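Local coordinates for protein ricin B lectin (Clostridium thermocellum, PDB 3VSF) that acts as an exo-beta-1,3-galactanase, probably cleaving beta-1,3-galactan with its family 43 glycosidase module, to which a ricin-type beta-trefoil lectin module is joined, at residues L228-P237 against Y247-G255; N257-Y265 against L276-S287. All coordinates share one frame; numbering follows the deposited sequence.

Overall arrangement
Both contacts lie in the family 43 module, a five-bladed beta-propeller, with their centres about 10 Å apart. Interaction 1 packs the passage from one blade to the next, 228-237, against strand 246-251; interaction 2 pairs the two strands that follow in the same four-stranded blade, 261-266 and 277-279. They meet where Gly252 N probably donates to Asn259 OD1 (2.6 Å) and where Thr254 OG1 and Asn259 ND2 probably hydrogen-bond (2.8 Å), while Phe229 CZ rests 3.4 Å from Ala264 CB. Interaction 1 is remote from the galactose site; in interaction 2, the Asn281 side chain comes within about 5 Å, at nearest atoms, of lectin-module Asn440, seen to bind galactose but without it in this chain.

Interaction 1 (L228-P237 against Y247-G255); sequences LFVGQQREAP and YLITSGCTG
Glu235 and Ser251 form an antiparallel hydrogen-bonded pair, Glu235 N reaching Ser251 O at 2.9 Å and Ser251 N reaching Glu235 O at 2.8 Å, just before the chain turns a corner at Ala236 and enters strand 237-241. Beside this pair, Arg234 folds back over residues 250-252. Bends at chi2 (-52°) and chi3 (-60°) curl its chain and lay the guanidinium flat over the Ser251-Gly252 peptide, which covers one face. At the group's edge, NE donates almost in the guanidinium plane to Thr250 OG1 (2.9 Å); NH2 adds weak bonds to Thr250 OG1 and Thr250 O, and another to Gln260 O. The Arg234 and Thr250 side chains cross at about a right angle. One residue earlier, Gln233 stretches out, CG anti to the backbone N, and its NE2 lies 3.3 Å from Cys253 SG, a hydrogen bond tilted from the amide plane, while Glu235 CG packs on Cys253 CB. On the other flank Leu248 supplies the apolar contacts with its two methyls: CD2 meets Phe229 CE2 at 3.5 Å and Leu228 CD1 at 4.0 Å, and CD1 meets Pro237 CB. Ala236 CB sits against Ser251 OG, which is also bound by Gln288 of the following blade. This is an interblade junction of the propeller, in which a short backbone pairing and a curled arginine tie the connecting loop to a blade. The buried guanidinium has one firm bond, to Thr250 OG1, and weak ones to Thr250 O and Gln260 O; within these two segments its charge is probably offset by dipoles rather than by a carboxylate.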
ATOM      1  N   LEU A 228      20.658  -0.578   8.072  1.00 72.21           N
ATOM      2  CA  LEU A 228      19.848  -1.571   7.375  1.00 73.37           C
ATOM      3  C   LEU A 228      19.943  -1.463   5.856  1.00 73.88           C
ATOM      4  O   LEU A 228      19.791  -0.380   5.289  1.00 72.53           O
ATOM      5  CB  LEU A 228      18.386  -1.455   7.811  1.00 68.61           C
ATOM      6  CG  LEU A 228      18.134  -1.517   9.318  1.00 68.56           C
ATOM      7  CD1 LEU A 228      16.666  -1.269   9.626  1.00 70.02           C
ATOM      8  CD2 LEU A 228      18.589  -2.852   9.884  1.00 70.28           C
ATOM      9  N   PHE A 229      20.192  -2.597   5.207  1.00 73.01           N
ATOM     10  CA  PHE A 229      20.204  -2.669   3.750  1.00 75.80           C
ATOM     11  C   PHE A 229      21.232  -1.720   3.142  1.00 75.53           C
ATOM     12  O   PHE A 229      20.890  -0.845   2.347  1.00 74.82           O
ATOM     13  CB  PHE A 229      18.810  -2.367   3.197  1.00 76.95           C
ATOM     14  CG  PHE A 229      17.726  -3.216   3.797  1.00 75.82           C
ATOM     15  CD1 PHE A 229      17.972  -4.536   4.141  1.00 75.45           C
ATOM     16  CD2 PHE A 229      16.466  -2.692   4.030  1.00 74.70           C
ATOM     17  CE1 PHE A 229      16.979  -5.319   4.696  1.00 74.74           C
ATOM     18  CE2 PHE A 229      15.469  -3.469   4.586  1.00 75.40           C
ATOM     19  CZ  PHE A 229      15.726  -4.784   4.919  1.00 78.45           C
ATOM     20  N   VAL A 230      22.493  -1.906   3.518  1.00 75.74           N
ATOM     21  CA  VAL A 230      23.570  -1.039   3.055  1.00 74.98           C
ATOM     22  C   VAL A 230      23.846  -1.215   1.563  1.00 73.99           C
ATOM     23  O   VAL A 230      23.883  -2.335   1.056  1.00 75.70           O
ATOM     24  CB  VAL A 230      24.868  -1.280   3.854  1.00 75.76           C
ATOM     25  CG1 VAL A 230      24.650  -0.963   5.324  1.00 72.32           C
ATOM     26  CG2 VAL A 230      25.344  -2.714   3.680  1.00 77.09           C
ATOM     27  N   GLY A 231      24.027  -0.097   0.867  1.00 74.86           N
ATOM     28  CA  GLY A 231      24.350  -0.114  -0.548  1.00 76.44           C
ATOM     29  C   GLY A 231      23.211  -0.571  -1.438  1.00 77.50           C
ATOM     30  O   GLY A 231      23.367  -0.666  -2.656  1.00 79.16           O
ATOM     31  N   GLN A 232      22.061  -0.852  -0.834  1.00 75.57           N
ATOM     32  CA  GLN A 232      20.908  -1.340  -1.583  1.00 76.09           C
ATOM     33  C   GLN A 232      19.971  -0.202  -1.985  1.00 75.56           C
ATOM     34  O   GLN A 232      19.056  -0.392  -2.787  1.00 77.14           O
ATOM     35  CB  GLN A 232      20.169  -2.417  -0.787  1.00 74.44           C
ATOM     36  CG  GLN A 232      21.020  -3.652  -0.516  1.00 76.50           C
ATOM     37  CD  GLN A 232      20.333  -4.660   0.383  1.00 82.53           C
ATOM     38  OE1 GLN A 232      19.194  -4.460   0.801  1.00 83.37           O
ATOM     39  NE2 GLN A 232      21.026  -5.752   0.685  1.00 82.06           N
ATOM     40  N   GLN A 233      20.208   0.977  -1.420  1.00 71.60           N
ATOM     41  CA  GLN A 233      19.542   2.199  -1.862  1.00 72.25           C
ATOM     42  C   GLN A 233      18.017   2.117  -1.766  1.00 70.91           C
ATOM     43  O   GLN A 233      17.314   2.300  -2.760  1.00 69.74           O
ATOM     44  CB  GLN A 233      19.970   2.529  -3.295  1.00 74.57           C
ATOM     45  CG  GLN A 233      19.650   3.942  -3.752  1.00 76.77           C
ATOM     46  CD  GLN A 233      20.258   4.259  -5.106  1.00 80.21           C
ATOM     47  OE1 GLN A 233      21.018   3.465  -5.659  1.00 79.38           O
ATOM     48  NE2 GLN A 233      19.924   5.425  -5.647  1.00 82.44           N
ATOM     49  N   ARG A 234      17.512   1.848  -0.566  1.00 69.36           N
ATOM     50  CA  ARG A 234      16.071   1.789  -0.340  1.00 66.86           C
ATOM     51  C   ARG A 234      15.552   3.120   0.195  1.00 68.48           C
ATOM     52  O   ARG A 234      16.197   3.759   1.026  1.00 73.44           O
ATOM     53  CB  ARG A 234      15.723   0.657   0.628  1.00 71.63           C
ATOM     54  CG  ARG A 234      16.222  -0.712   0.189  1.00 71.47           C
ATOM     55  CD  ARG A 234      15.791  -1.028  -1.233  1.00 66.97           C
ATOM     56  NE  ARG A 234      14.340  -1.025  -1.380  1.00 68.14           N
ATOM     57  CZ  ARG A 234      13.707  -1.220  -2.532  1.00 66.20           C
ATOM     58  NH1 ARG A 234      14.398  -1.429  -3.645  1.00 65.38           N
ATOM     59  NH2 ARG A 234      12.382  -1.202  -2.574  1.00 64.16           N
ATOM     60  N   GLU A 235      14.381   3.534  -0.283  1.00 65.82           N
ATOM     61  CA  GLU A 235      13.807   4.820   0.103  1.00 64.61           C
ATOM     62  C   GLU A 235      12.405   4.673   0.688  1.00 65.83           C
ATOM     63  O   GLU A 235      11.908   3.562   0.860  1.00 70.38           O
ATOM     64  CB  GLU A 235      13.770   5.766  -1.098  1.00 67.78           C
ATOM     65  CG  GLU A 235      15.089   5.867  -1.841  1.00 71.82           C
ATOM     66  CD  GLU A 235      16.246   6.198  -0.922  1.00 72.40           C
ATOM     67  OE1 GLU A 235      16.095   7.103  -0.075  1.00 75.69           O
ATOM     68  OE2 GLU A 235      17.304   5.546  -1.040  1.00 71.51           O
ATOM     69  N   ALA A 236      11.780   5.808   0.989  1.00 66.64           N
ATOM     70  CA  ALA A 236      10.428   5.843   1.544  1.00 65.94           C
ATOM     71  C   ALA A 236      10.147   4.691   2.506  1.00 65.37           C
ATOM     72  O   ALA A 236       9.187   3.944   2.319  1.00 68.22           O
ATOM     73  CB  ALA A 236       9.401   5.859   0.423  1.00 62.58           C
ATOM     74  N   PRO A 237      10.978   4.551   3.550  1.00 63.16           N
ATOM     75  CA  PRO A 237      10.840   3.421   4.473  1.00 64.80           C
ATOM     76  C   PRO A 237       9.623   3.547   5.384  1.00 66.18           C
ATOM     77  O   PRO A 237       9.260   4.652   5.789  1.00 65.92           O
ATOM     78  CB  PRO A 237      12.125   3.497   5.299  1.00 65.60           C
ATOM     79  CG  PRO A 237      12.472   4.941   5.301  1.00 67.24           C
ATOM     80  CD  PRO A 237      12.063   5.462   3.950  1.00 66.07           C
ATOM     81  N   TYR A 247       8.489  -5.168  10.444  1.00 71.67           N
ATOM     82  CA  TYR A 247       8.405  -5.161   8.988  1.00 71.95           C
ATOM     83  C   TYR A 247       8.821  -3.811   8.417  1.00 71.07           C
ATOM     84  O   TYR A 247       8.366  -2.765   8.879  1.00 72.30           O
ATOM     85  CB  TYR A 247       6.989  -5.516   8.532  1.00 72.89           C
ATOM     86  CG  TYR A 247       6.498  -6.844   9.059  1.00 73.99           C
ATOM     87  CD1 TYR A 247       6.719  -8.020   8.354  1.00 72.46           C
ATOM     88  CD2 TYR A 247       5.814  -6.924  10.265  1.00 76.24           C
ATOM     89  CE1 TYR A 247       6.271  -9.236   8.835  1.00 74.04           C
ATOM     90  CE2 TYR A 247       5.362  -8.134  10.753  1.00 77.53           C
ATOM     91  CZ  TYR A 247       5.594  -9.286  10.035  1.00 76.83           C
ATOM     92  OH  TYR A 247       5.145 -10.493  10.519  1.00 80.04           O
ATOM     93  N   LEU A 248       9.689  -3.841   7.412  1.00 68.96           N
ATOM     94  CA  LEU A 248      10.192  -2.617   6.804  1.00 67.18           C
ATOM     95  C   LEU A 248       9.836  -2.536   5.323  1.00 66.00           C
ATOM     96  O   LEU A 248      10.497  -3.140   4.479  1.00 65.23           O
ATOM     97  CB  LEU A 248      11.708  -2.512   6.990  1.00 70.54           C
ATOM     98  CG  LEU A 248      12.372  -1.225   6.492  1.00 67.73           C
ATOM     99  CD1 LEU A 248      11.724  -0.008   7.132  1.00 69.00           C
ATOM    100  CD2 LEU A 248      13.866  -1.250   6.771  1.00 67.93           C
ATOM    101  N   ILE A 249       8.783  -1.784   5.016  1.00 64.33           N
ATOM    102  CA  ILE A 249       8.372  -1.565   3.634  1.00 61.32           C
ATOM    103  C   ILE A 249       9.144  -0.396   3.034  1.00 66.38           C
ATOM    104  O   ILE A 249       9.085   0.723   3.540  1.00 65.48           O
ATOM    105  CB  ILE A 249       6.861  -1.281   3.525  1.00 58.82           C
ATOM    106  CG1 ILE A 249       6.053  -2.566   3.732  1.00 63.83           C
ATOM    107  CG2 ILE A 249       6.532  -0.678   2.171  1.00 55.42           C
ATOM    108  CD1 ILE A 249       6.113  -3.122   5.139  1.00 65.60           C
ATOM    109  N   THR A 250       9.872  -0.661   1.954  1.00 65.72           N
ATOM    110  CA  THR A 250      10.683   0.366   1.315  1.00 64.89           C
ATOM    111  C   THR A 250      10.342   0.509  -0.162  1.00 64.14           C
ATOM    112  O   THR A 250       9.578  -0.281  -0.712  1.00 62.06           O
ATOM    113  CB  THR A 250      12.185   0.051   1.443  1.00 66.94           C
ATOM    114  OG1 THR A 250      12.472  -1.189   0.784  1.00 66.55           O
ATOM    115  CG2 THR A 250      12.584  -0.053   2.907  1.00 68.92           C
ATOM    116  N   SER A 251      10.915   1.526  -0.797  1.00 66.15           N
ATOM    117  CA  SER A 251      10.759   1.721  -2.232  1.00 66.05           C
ATOM    118  C   SER A 251      12.132   1.818  -2.880  1.00 63.50           C
ATOM    119  O   SER A 251      13.155   1.697  -2.208  1.00 65.99           O
ATOM    120  CB  SER A 251       9.956   2.990  -2.522  1.00 66.79           C
ATOM    121  OG  SER A 251      10.718   4.152  -2.243  1.00 66.17           O
ATOM    122  N   GLY A 252      12.149   2.029  -4.190  1.00 63.75           N
ATOM    123  CA  GLY A 252      13.394   2.210  -4.910  1.00 66.39           C
ATOM    124  C   GLY A 252      13.732   3.682  -5.030  1.00 69.36           C
ATOM    125  O   GLY A 252      12.937   4.542  -4.648  1.00 70.05           O
ATOM    126  N   CYS A 253      14.913   3.975  -5.561  1.00 70.55           N
ATOM    127  CA  CYS A 253      15.339   5.356  -5.744  1.00 71.35           C
ATOM    128  C   CYS A 253      15.311   5.737  -7.221  1.00 71.76           C
ATOM    129  O   CYS A 253      16.306   5.584  -7.931  1.00 72.18           O
ATOM    130  CB  CYS A 253      16.737   5.567  -5.165  1.00 75.18           C
ATOM    131  SG  CYS A 253      17.256   7.297  -5.085  1.00 88.67           S
ATOM    132  N   THR A 254      14.163   6.225  -7.678  1.00 70.79           N
ATOM    133  CA  THR A 254      13.996   6.619  -9.072  1.00 71.09           C
ATOM    134  C   THR A 254      13.182   7.904  -9.197  1.00 72.56           C
ATOM    135  O   THR A 254      12.392   8.061 -10.128  1.00 70.32           O
ATOM    136  CB  THR A 254      13.314   5.510  -9.897  1.00 71.60           C
ATOM    137  OG1 THR A 254      12.082   5.134  -9.270  1.00 68.43           O
ATOM    138  CG2 THR A 254      14.216   4.290 -10.001  1.00 68.51           C
ATOM    139  N   GLY A 255      13.381   8.820  -8.254  1.00 72.97           N
ATOM    140  CA  GLY A 255      12.698  10.101  -8.276  1.00 73.00           C
ATOM    141  C   GLY A 255      11.187   9.967  -8.277  1.00 72.62           C
ATOM    142  O   GLY A 255      10.621   9.218  -7.478  1.00 67.87           O
TER

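Interaction 2 (N257-Y265 against L276-S287); sequences NPNQAKYAY and LYNLGNSTTYRS
Backbone bonds join the antiparallel strands at Tyr263 and Tyr277: Tyr263 N gives to Tyr277 O and Tyr277 N to Tyr263 O, both at 2.9 Å. Next to it Lys262 and Asn278 make a non-hydrogen-bonded pair, and Leu279 N donates to Ala261 O (2.8 Å). That same oxygen takes Gln260 NE2 on an in-plane lone pair (2.9 Å), a nearly straight bond at 176°; a chain bent at chi2 (68°) curls the amide back to it and stacks it on the Asn278 amide, planes 13° apart. Thr284 OG1 donates to Asn259 O at 2.6 Å, and Asn281 OD1 closes an Asx turn by accepting Thr283 N, with Tyr285 N arriving from the opposite face.

Among the aromatics, Tyr277 CB sits over one face of the Tyr263 ring, 3.8 Å from its centroid. Tyr265 and Tyr277 meet rim to rim, CE2 to CE2 at 3.5 Å. Leu279 CB lies at the Tyr263 ring edge. Away from the rings, Pro258 CB packs on Thr283 CB.

The hairpin completes the outer half of its propeller blade: strand 246-251 flanks 261-266, with Ile249 touching Tyr263 and Leu279, while Tyr263 OH is hydrogen-bonded to Leu336 N in outer strand 336-337 of the next blade, and Tyr285 OH to Leu338 O beyond it.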
ATOM      1  N   ASN A 257       9.330   8.694 -10.685  1.00 70.38           N
ATOM      2  CA  ASN A 257       8.930   7.430 -11.296  1.00 70.61           C
ATOM      3  C   ASN A 257       8.626   6.336 -10.278  1.00 67.40           C
ATOM      4  O   ASN A 257       9.486   5.966  -9.480  1.00 67.86           O
ATOM      5  CB  ASN A 257      10.000   6.945 -12.277  1.00 68.54           C
ATOM      6  CG  ASN A 257      10.329   7.975 -13.338  1.00 73.06           C
ATOM      7  OD1 ASN A 257       9.571   8.920 -13.560  1.00 71.30           O
ATOM      8  ND2 ASN A 257      11.463   7.794 -14.005  1.00 74.87           N
ATOM      9  N   PRO A 258       7.390   5.816 -10.302  1.00 63.07           N
ATOM     10  CA  PRO A 258       7.002   4.695  -9.441  1.00 61.89           C
ATOM     11  C   PRO A 258       7.890   3.487  -9.707  1.00 62.89           C
ATOM     12  O   PRO A 258       8.323   3.291 -10.842  1.00 64.09           O
ATOM     13  CB  PRO A 258       5.567   4.399  -9.881  1.00 63.54           C
ATOM     14  CG  PRO A 258       5.074   5.682 -10.458  1.00 62.79           C
ATOM     15  CD  PRO A 258       6.266   6.302 -11.120  1.00 63.17           C
ATOM     16  N   ASN A 259       8.156   2.690  -8.677  1.00 58.89           N
ATOM     17  CA  ASN A 259       9.034   1.535  -8.819  1.00 57.69           C
ATOM     18  C   ASN A 259       8.590   0.345  -7.974  1.00 60.89           C
ATOM     19  O   ASN A 259       7.567   0.401  -7.295  1.00 60.86           O
ATOM     20  CB  ASN A 259      10.470   1.913  -8.467  1.00 63.91           C
ATOM     21  CG  ASN A 259      10.580   2.555  -7.100  1.00 64.15           C
ATOM     22  OD1 ASN A 259      10.391   1.898  -6.079  1.00 64.14           O
ATOM     23  ND2 ASN A 259      10.888   3.846  -7.075  1.00 65.68           N
ATOM     24  N   GLN A 260       9.372  -0.729  -8.021  1.00 60.90           N
ATOM     25  CA  GLN A 260       9.059  -1.944  -7.281  1.00 60.56           C
ATOM     26  C   GLN A 260       9.283  -1.773  -5.783  1.00 63.76           C
ATOM     27  O   GLN A 260      10.419  -1.636  -5.328  1.00 65.26           O
ATOM     28  CB  GLN A 260       9.901  -3.113  -7.798  1.00 60.57           C
ATOM     29  CG  GLN A 260       9.692  -4.415  -7.038  1.00 60.85           C
ATOM     30  CD  GLN A 260       8.313  -5.004  -7.260  1.00 64.30           C
ATOM     31  OE1 GLN A 260       7.956  -5.374  -8.379  1.00 61.14           O
ATOM     32  NE2 GLN A 260       7.527  -5.089  -6.192  1.00 60.47           N
ATOM     33  N   ALA A 261       8.196  -1.781  -5.018  1.00 61.34           N
ATOM     34  CA  ALA A 261       8.291  -1.719  -3.566  1.00 56.43           C
ATOM     35  C   ALA A 261       8.696  -3.078  -3.012  1.00 58.95           C
ATOM     36  O   ALA A 261       8.374  -4.114  -3.592  1.00 63.12           O
ATOM     37  CB  ALA A 261       6.970  -1.271  -2.966  1.00 57.16           C
ATOM     38  N   LYS A 262       9.406  -3.072  -1.889  1.00 60.87           N
ATOM     39  CA  LYS A 262       9.856  -4.312  -1.267  1.00 61.73           C
ATOM     40  C   LYS A 262       9.656  -4.270   0.243  1.00 62.63           C
ATOM     41  O   LYS A 262       9.374  -3.216   0.811  1.00 62.85           O
ATOM     42  CB  LYS A 262      11.326  -4.575  -1.598  1.00 64.04           C
ATOM     43  CG  LYS A 262      11.617  -4.679  -3.087  1.00 66.06           C
ATOM     44  CD  LYS A 262      13.081  -4.996  -3.347  1.00 65.72           C
ATOM     45  CE  LYS A 262      13.368  -5.095  -4.836  1.00 62.50           C
ATOM     46  NZ  LYS A 262      14.785  -5.461  -5.103  1.00 62.39           N
ATOM     47  N   TYR A 263       9.801  -5.422   0.890  1.00 62.74           N
ATOM     48  CA  TYR A 263       9.649  -5.501   2.336  1.00 61.55           C
ATOM     49  C   TYR A 263      10.600  -6.524   2.942  1.00 66.03           C
ATOM     50  O   TYR A 263      11.132  -7.386   2.242  1.00 69.45           O
ATOM     51  CB  TYR A 263       8.203  -5.839   2.714  1.00 64.40           C
ATOM     52  CG  TYR A 263       7.808  -7.276   2.446  1.00 66.33           C
ATOM     53  CD1 TYR A 263       7.244  -7.648   1.231  1.00 68.66           C
ATOM     54  CD2 TYR A 263       7.990  -8.259   3.410  1.00 65.74           C
ATOM     55  CE1 TYR A 263       6.877  -8.961   0.984  1.00 67.59           C
ATOM     56  CE2 TYR A 263       7.628  -9.572   3.172  1.00 67.34           C
ATOM     57  CZ  TYR A 263       7.072  -9.917   1.958  1.00 66.78           C
ATOM     58  OH  TYR A 263       6.710 -11.222   1.717  1.00 64.18           O
ATOM     59  N   ALA A 264      10.807  -6.420   4.249  1.00 64.13           N
ATOM     60  CA  ALA A 264      11.642  -7.365   4.976  1.00 65.57           C
ATOM     61  C   ALA A 264      11.127  -7.509   6.400  1.00 69.39           C
ATOM     62  O   ALA A 264      10.356  -6.676   6.877  1.00 69.94           O
ATOM     63  CB  ALA A 264      13.088  -6.908   4.975  1.00 70.29           C
ATOM     64  N   TYR A 265      11.552  -8.568   7.078  1.00 70.26           N
ATOM     65  CA  TYR A 265      11.089  -8.832   8.433  1.00 70.49           C
ATOM     66  C   TYR A 265      12.233  -9.255   9.345  1.00 73.88           C
ATOM     67  O   TYR A 265      13.297  -9.661   8.880  1.00 72.87           O
ATOM     68  CB  TYR A 265      10.000  -9.907   8.422  1.00 72.79           C
ATOM     69  CG  TYR A 265      10.423 -11.195   7.754  1.00 73.92           C
ATOM     70  CD1 TYR A 265      10.933 -12.251   8.498  1.00 73.16           C
ATOM     71  CD2 TYR A 265      10.317 -11.354   6.380  1.00 74.37           C
ATOM     72  CE1 TYR A 265      11.322 -13.429   7.891  1.00 70.75           C
ATOM     73  CE2 TYR A 265      10.705 -12.528   5.764  1.00 76.08           C
ATOM     74  CZ  TYR A 265      11.207 -13.562   6.524  1.00 76.47           C
ATOM     75  OH  TYR A 265      11.593 -14.733   5.914  1.00 80.37           O
ATOM     76  N   LEU A 276      15.187  -8.763   0.856  1.00 73.31           N
ATOM     77  CA  LEU A 276      14.070  -7.984   0.334  1.00 69.87           C
ATOM     78  C   LEU A 276      13.120  -8.850  -0.485  1.00 74.37           C
ATOM     79  O   LEU A 276      13.550  -9.619  -1.345  1.00 77.53           O
ATOM     80  CB  LEU A 276      14.572  -6.809  -0.511  1.00 72.00           C
ATOM     81  CG  LEU A 276      15.282  -5.665   0.220  1.00 72.81           C
ATOM     82  CD1 LEU A 276      14.407  -5.110   1.337  1.00 68.92           C
ATOM     83  CD2 LEU A 276      16.633  -6.109   0.757  1.00 77.40           C
ATOM     84  N   TYR A 277      11.826  -8.723  -0.208  1.00 73.64           N
ATOM     85  CA  TYR A 277      10.804  -9.443  -0.958  1.00 67.43           C
ATOM     86  C   TYR A 277       9.877  -8.465  -1.669  1.00 66.20           C
ATOM     87  O   TYR A 277       9.401  -7.501  -1.068  1.00 66.40           O
ATOM     88  CB  TYR A 277       9.997 -10.356  -0.035  1.00 67.00           C
ATOM     89  CG  TYR A 277      10.805 -11.466   0.599  1.00 70.13           C
ATOM     90  CD1 TYR A 277      11.121 -12.614  -0.114  1.00 73.10           C
ATOM     91  CD2 TYR A 277      11.245 -11.368   1.912  1.00 72.71           C
ATOM     92  CE1 TYR A 277      11.858 -13.633   0.461  1.00 75.26           C
ATOM     93  CE2 TYR A 277      11.984 -12.381   2.496  1.00 75.53           C
ATOM     94  CZ  TYR A 277      12.286 -13.512   1.766  1.00 78.35           C
ATOM     95  OH  TYR A 277      13.019 -14.523   2.342  1.00 77.78           O
ATOM     96  N   ASN A 278       9.624  -8.716  -2.949  1.00 64.23           N
ATOM     97  CA  ASN A 278       8.782  -7.833  -3.748  1.00 62.47           C
ATOM     98  C   ASN A 278       7.387  -7.636  -3.160  1.00 65.99           C
ATOM     99  O   ASN A 278       6.781  -8.572  -2.637  1.00 60.59           O
ATOM    100  CB  ASN A 278       8.687  -8.340  -5.189  1.00 60.69           C
ATOM    101  CG  ASN A 278       9.982  -8.162  -5.955  1.00 66.44           C
ATOM    102  OD1 ASN A 278      11.037  -7.920  -5.368  1.00 70.26           O
ATOM    103  ND2 ASN A 278       9.908  -8.278  -7.276  1.00 62.77           N
ATOM    104  N   LEU A 279       6.891  -6.406  -3.248  1.00 66.15           N
ATOM    105  CA  LEU A 279       5.565  -6.063  -2.749  1.00 60.97           C
ATOM    106  C   LEU A 279       4.824  -5.247  -3.801  1.00 61.35           C
ATOM    107  O   LEU A 279       5.352  -4.262  -4.317  1.00 61.04           O
ATOM    108  CB  LEU A 279       5.673  -5.269  -1.447  1.00 66.06           C
ATOM    109  CG  LEU A 279       4.372  -5.006  -0.687  1.00 64.62           C
ATOM    110  CD1 LEU A 279       3.755  -6.317  -0.230  1.00 60.25           C
ATOM    111  CD2 LEU A 279       4.620  -4.089   0.499  1.00 60.09           C
ATOM    112  N   GLY A 280       3.600  -5.659  -4.119  1.00 61.73           N
ATOM    113  CA  GLY A 280       2.850  -5.033  -5.192  1.00 56.44           C
ATOM    114  C   GLY A 280       3.479  -5.368  -6.530  1.00 57.26           C
ATOM    115  O   GLY A 280       4.287  -6.292  -6.622  1.00 56.15           O
ATOM    116  N   ASN A 281       3.116  -4.624  -7.570  1.00 57.92           N
ATOM    117  CA  ASN A 281       3.685  -4.857  -8.894  1.00 56.84           C
ATOM    118  C   ASN A 281       4.992  -4.097  -9.111  1.00 60.43           C
ATOM    119  O   ASN A 281       5.644  -3.681  -8.154  1.00 60.79           O
ATOM    120  CB  ASN A 281       2.675  -4.527  -9.996  1.00 55.25           C
ATOM    121  CG  ASN A 281       2.309  -3.058 -10.036  1.00 59.42           C
ATOM    122  OD1 ASN A 281       2.938  -2.230  -9.379  1.00 64.51           O
ATOM    123  ND2 ASN A 281       1.289  -2.726 -10.819  1.00 55.76           N
ATOM    124  N   SER A 282       5.368  -3.917 -10.372  1.00 61.25           N
ATOM    125  CA  SER A 282       6.642  -3.289 -10.712  1.00 61.21           C
ATOM    126  C   SER A 282       6.642  -1.786 -10.451  1.00 62.42           C
ATOM    127  O   SER A 282       7.697  -1.152 -10.449  1.00 63.01           O
ATOM    128  CB  SER A 282       7.002  -3.560 -12.174  1.00 60.06           C
ATOM    129  OG  SER A 282       6.128  -2.869 -13.051  1.00 62.29           O
ATOM    130  N   THR A 283       5.461  -1.216 -10.236  1.00 59.00           N
ATOM    131  CA  THR A 283       5.342   0.220 -10.004  1.00 62.02           C
ATOM    132  C   THR A 283       4.574   0.521  -8.722  1.00 61.82           C
ATOM    133  O   THR A 283       4.120   1.646  -8.513  1.00 59.26           O
ATOM    134  CB  THR A 283       4.637   0.923 -11.179  1.00 63.61           C
ATOM    135  OG1 THR A 283       3.283   0.461 -11.271  1.00 65.00           O
ATOM    136  CG2 THR A 283       5.359   0.636 -12.485  1.00 64.37           C
ATOM    137  N   THR A 284       4.438  -0.488  -7.869  1.00 61.75           N
ATOM    138  CA  THR A 284       3.642  -0.366  -6.652  1.00 59.82           C
ATOM    139  C   THR A 284       2.298   0.282  -6.971  1.00 61.79           C
ATOM    140  O   THR A 284       1.785   1.093  -6.199  1.00 61.20           O
ATOM    141  CB  THR A 284       4.373   0.452  -5.568  1.00 61.90           C
ATOM    142  OG1 THR A 284       5.741   0.036  -5.491  1.00 62.58           O
ATOM    143  CG2 THR A 284       3.711   0.254  -4.209  1.00 59.07           C
ATOM    144  N   TYR A 285       1.740  -0.075  -8.124  1.00 61.59           N
ATOM    145  CA  TYR A 285       0.445   0.436  -8.554  1.00 60.58           C
ATOM    146  C   TYR A 285       0.493   1.945  -8.766  1.00 63.18           C
ATOM    147  O   TYR A 285      -0.402   2.675  -8.333  1.00 63.43           O
ATOM    148  CB  TYR A 285      -0.635   0.065  -7.536  1.00 60.41           C
ATOM    149  CG  TYR A 285      -0.615  -1.399  -7.160  1.00 60.88           C
ATOM    150  CD1 TYR A 285      -0.340  -2.374  -8.109  1.00 60.24           C
ATOM    151  CD2 TYR A 285      -0.849  -1.805  -5.855  1.00 60.64           C
ATOM    152  CE1 TYR A 285      -0.312  -3.713  -7.772  1.00 59.03           C
ATOM    153  CE2 TYR A 285      -0.824  -3.143  -5.507  1.00 62.02           C
ATOM    154  CZ  TYR A 285      -0.556  -4.092  -6.470  1.00 59.74           C
ATOM    155  OH  TYR A 285      -0.528  -5.424  -6.129  1.00 57.98           O
ATOM    156  N   ARG A 286       1.545   2.402  -9.438  1.00 65.36           N
ATOM    157  CA  ARG A 286       1.750   3.824  -9.701  1.00 65.42           C
ATOM    158  C   ARG A 286       1.691   4.661  -8.429  1.00 63.29           C
ATOM    159  O   ARG A 286       0.940   5.634  -8.349  1.00 63.29           O
ATOM    160  CB  ARG A 286       0.736   4.345 -10.723  1.00 64.63           C
ATOM    161  CG  ARG A 286       0.947   3.816 -12.131  1.00 66.04           C
ATOM    162  CD  ARG A 286       0.413   4.791 -13.168  1.00 69.98           C
ATOM    163  NE  ARG A 286      -1.037   4.946 -13.094  1.00 72.17           N
ATOM    164  CZ  ARG A 286      -1.697   6.006 -13.550  1.00 77.69           C
ATOM    165  NH1 ARG A 286      -1.035   7.014 -14.104  1.00 76.48           N
ATOM    166  NH2 ARG A 286      -3.018   6.064 -13.446  1.00 77.12           N
ATOM    167  N   SER A 287       2.487   4.280  -7.435  1.00 60.69           N
ATOM    168  CA  SER A 287       2.549   5.026  -6.186  1.00 61.72           C
ATOM    169  C   SER A 287       3.854   4.758  -5.448  1.00 63.38           C
ATOM    170  O   SER A 287       4.614   3.860  -5.811  1.00 62.12           O
ATOM    171  CB  SER A 287       1.367   4.664  -5.284  1.00 61.02           C
ATOM    172  OG  SER A 287       1.595   3.432  -4.623  1.00 60.17           O
TER